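Local coordinates for protein glucose-6-phosphate isomerase (Chlamydia trachomatis D/UW-3/CX, PDB 6OTU) that catalyses the reversible isomerization of glucose-6-phosphate to fructose-6-phosphate, at residues A[152-157]-A[205-210]. Sequence-based numbering, arbitrary orientation.
Sequences LVQIGI and LVVVVS. With G6Q (glucose-6-phosphate), chain E.
Leu152 and Leu205 lie side by side on one face of a parallel sheet, and CD1 of Leu152 then reaches forward to CG2 of Val207, 3.6 Å away. On the same face Gln154, with CG anti to its backbone N (chi1 -178°) and the chain bent at chi2, lays its amide carbon CD against CG2 of Val209 at 3.6 Å; its NE2 donates to Ser160 O. Helix 275-285 covers this side. On the other face Ile155 slants back across Val206: CG1 sits beside its own backbone N (chi1 -63°), which sends CD1 to within 3.6 Å of Val206 CG1, while CG2 faces Val208 CG1 more loosely. Helix 216-231 packs over that side. Along the backbones, four hydrogen bonds tie 152-155 to 205-209, ending with Val209 N to Ile155 O (2.8 Å). Beyond it the two chains diverge, and a water takes over, accepting from Ile157 N and donating to Val209 O (2.8 Å) and to phosphate oxygen O3P of glucose-6-phosphate. Ser210 OG donates to that same O3P at 2.9 Å. Backbone bonds thus join two adjacent interior strands of this SIS-type sheet, mostly apolar side chains seal both faces, and the C-terminal ends meet the phosphate through one direct serine bond and one water.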
loop_
_atom_site.group_PDB
_atom_site.type_symbol
_atom_site.label_atom_id
_atom_site.label_comp_id
_atom_site.label_asym_id
_atom_site.label_seq_id
_atom_site.Cartn_x
_atom_site.Cartn_y
_atom_site.Cartn_z
ATOM N N LEU A 152 15.004 10.194 17.859
ATOM C CA LEU A 152 13.637 10.279 18.358
ATOM C C LEU A 152 12.867 9.031 17.938
ATOM O O LEU A 152 12.929 8.620 16.771
ATOM C CB LEU A 152 12.929 11.550 17.847
ATOM C CG LEU A 152 11.546 11.834 18.457
ATOM C CD1 LEU A 152 11.325 13.310 18.616
ATOM C CD2 LEU A 152 10.403 11.220 17.648
ATOM N N VAL A 153 12.126 8.443 18.881
ATOM C CA VAL A 153 11.304 7.253 18.635
ATOM C C VAL A 153 9.857 7.593 18.956
ATOM O O VAL A 153 9.511 7.825 20.120
ATOM C CB VAL A 153 11.764 6.048 19.462
ATOM C CG1 VAL A 153 10.819 4.869 19.233
ATOM C CG2 VAL A 153 13.204 5.677 19.109
ATOM N N GLN A 154 9.005 7.623 17.942
ATOM C CA GLN A 154 7.591 7.891 18.160
ATOM C C GLN A 154 6.870 6.572 18.386
ATOM O O GLN A 154 6.840 5.716 17.498
ATOM C CB GLN A 154 6.974 8.638 16.982
ATOM C CG GLN A 154 5.513 8.980 17.185
ATOM C CD GLN A 154 5.160 10.400 16.757
ATOM O OE1 GLN A 154 5.955 11.339 16.921
ATOM N NE2 GLN A 154 3.952 10.567 16.220
ATOM N N ILE A 155 6.308 6.413 19.580
ATOM C CA ILE A 155 5.471 5.279 19.939
ATOM C C ILE A 155 4.023 5.721 19.791
ATOM O O ILE A 155 3.582 6.667 20.454
ATOM C CB ILE A 155 5.758 4.792 21.371
ATOM C CG1 ILE A 155 7.199 4.278 21.492
ATOM C CG2 ILE A 155 4.757 3.721 21.787
ATOM C CD1 ILE A 155 7.570 3.754 22.870
ATOM N N GLY A 156 3.287 5.044 18.924
ATOM C CA GLY A 156 1.912 5.414 18.635
ATOM C C GLY A 156 1.450 4.663 17.410
ATOM O O GLY A 156 2.251 4.123 16.639
ATOM N N ILE A 157 0.134 4.634 17.228
ATOM C CA ILE A 157 -0.461 3.820 16.178
ATOM C C ILE A 157 -1.594 4.599 15.530
ATOM O O ILE A 157 -2.117 5.562 16.099
ATOM C CB ILE A 157 -0.951 2.460 16.752
ATOM C CG1 ILE A 157 -1.233 1.426 15.641
ATOM C CG2 ILE A 157 -2.122 2.674 17.692
ATOM C CD1 ILE A 157 -1.431 -0.017 16.180
ATOM N N LEU A 205 15.330 10.235 22.559
ATOM C CA LEU A 205 14.122 10.787 23.148
ATOM C C LEU A 205 12.926 9.951 22.679
ATOM O O LEU A 205 12.733 9.759 21.475
ATOM C CB LEU A 205 13.966 12.258 22.739
ATOM C CG LEU A 205 12.624 12.885 23.127
ATOM C CD1 LEU A 205 12.588 13.107 24.639
ATOM C CD2 LEU A 205 12.353 14.183 22.366
ATOM N N VAL A 206 12.141 9.431 23.619
ATOM C CA VAL A 206 10.998 8.582 23.280
ATOM C C VAL A 206 9.729 9.411 23.405
ATOM O O VAL A 206 9.409 9.897 24.493
ATOM C CB VAL A 206 10.919 7.344 24.187
ATOM C CG1 VAL A 206 9.651 6.544 23.865
ATOM C CG2 VAL A 206 12.173 6.491 24.055
ATOM N N VAL A 207 8.986 9.558 22.317
ATOM C CA VAL A 207 7.774 10.374 22.302
ATOM C C VAL A 207 6.582 9.427 22.204
ATOM O O VAL A 207 6.325 8.836 21.147
ATOM C CB VAL A 207 7.780 11.392 21.150
ATOM C CG1 VAL A 207 6.558 12.322 21.233
ATOM C CG2 VAL A 207 9.061 12.209 21.182
ATOM N N VAL A 208 5.862 9.272 23.309
ATOM C CA VAL A 208 4.670 8.432 23.346
ATOM C C VAL A 208 3.465 9.292 22.974
ATOM O O VAL A 208 3.122 10.248 23.682
ATOM C CB VAL A 208 4.486 7.782 24.726
ATOM C CG1 VAL A 208 3.525 6.606 24.630
ATOM C CG2 VAL A 208 5.828 7.343 25.285
ATOM N N VAL A 209 2.826 8.954 21.865
ATOM C CA VAL A 209 1.753 9.754 21.297
ATOM C C VAL A 209 0.491 8.906 21.343
ATOM O O VAL A 209 0.393 7.883 20.651
ATOM C CB VAL A 209 2.074 10.208 19.861
ATOM C CG1 VAL A 209 0.932 11.030 19.290
ATOM C CG2 VAL A 209 3.390 10.992 19.822
ATOM N N SER A 210 -0.475 9.322 22.158
ATOM C CA SER A 210 -1.742 8.597 22.252
ATOM C C SER A 210 -2.793 9.578 22.750
ATOM O O SER A 210 -2.706 10.034 23.893
ATOM C CB SER A 210 -1.619 7.401 23.191
ATOM O OG SER A 210 -2.890 6.998 23.670
HETATM C C1 G6Q E . -7.891 8.101 14.300
HETATM C C2 G6Q E . -8.359 6.765 14.883
HETATM C C3 G6Q E . -7.219 5.835 15.283
HETATM C C4 G6Q E . -6.434 6.302 16.514
HETATM C C5 G6Q E . -5.554 5.183 17.072
HETATM C C6 G6Q E . -4.635 5.663 18.169
HETATM O O1 G6Q E . -8.687 8.955 14.088
HETATM O O2 G6Q E . -9.213 6.972 16.002
HETATM O O3 G6Q E . -6.317 5.675 14.185
HETATM O O4 G6Q E . -5.608 7.414 16.178
HETATM O O5 G6Q E . -6.394 4.124 17.543
HETATM O O6 G6Q E . -5.457 6.267 19.206
HETATM P P G6Q E . -4.750 7.066 20.420
HETATM O O1P G6Q E . -4.031 8.252 19.799
HETATM O O2P G6Q E . -5.910 7.486 21.314
HETATM O O3P G6Q E . -3.803 6.095 21.096
HETATM O O HOH W 1 -1.242 5.842 19.668
#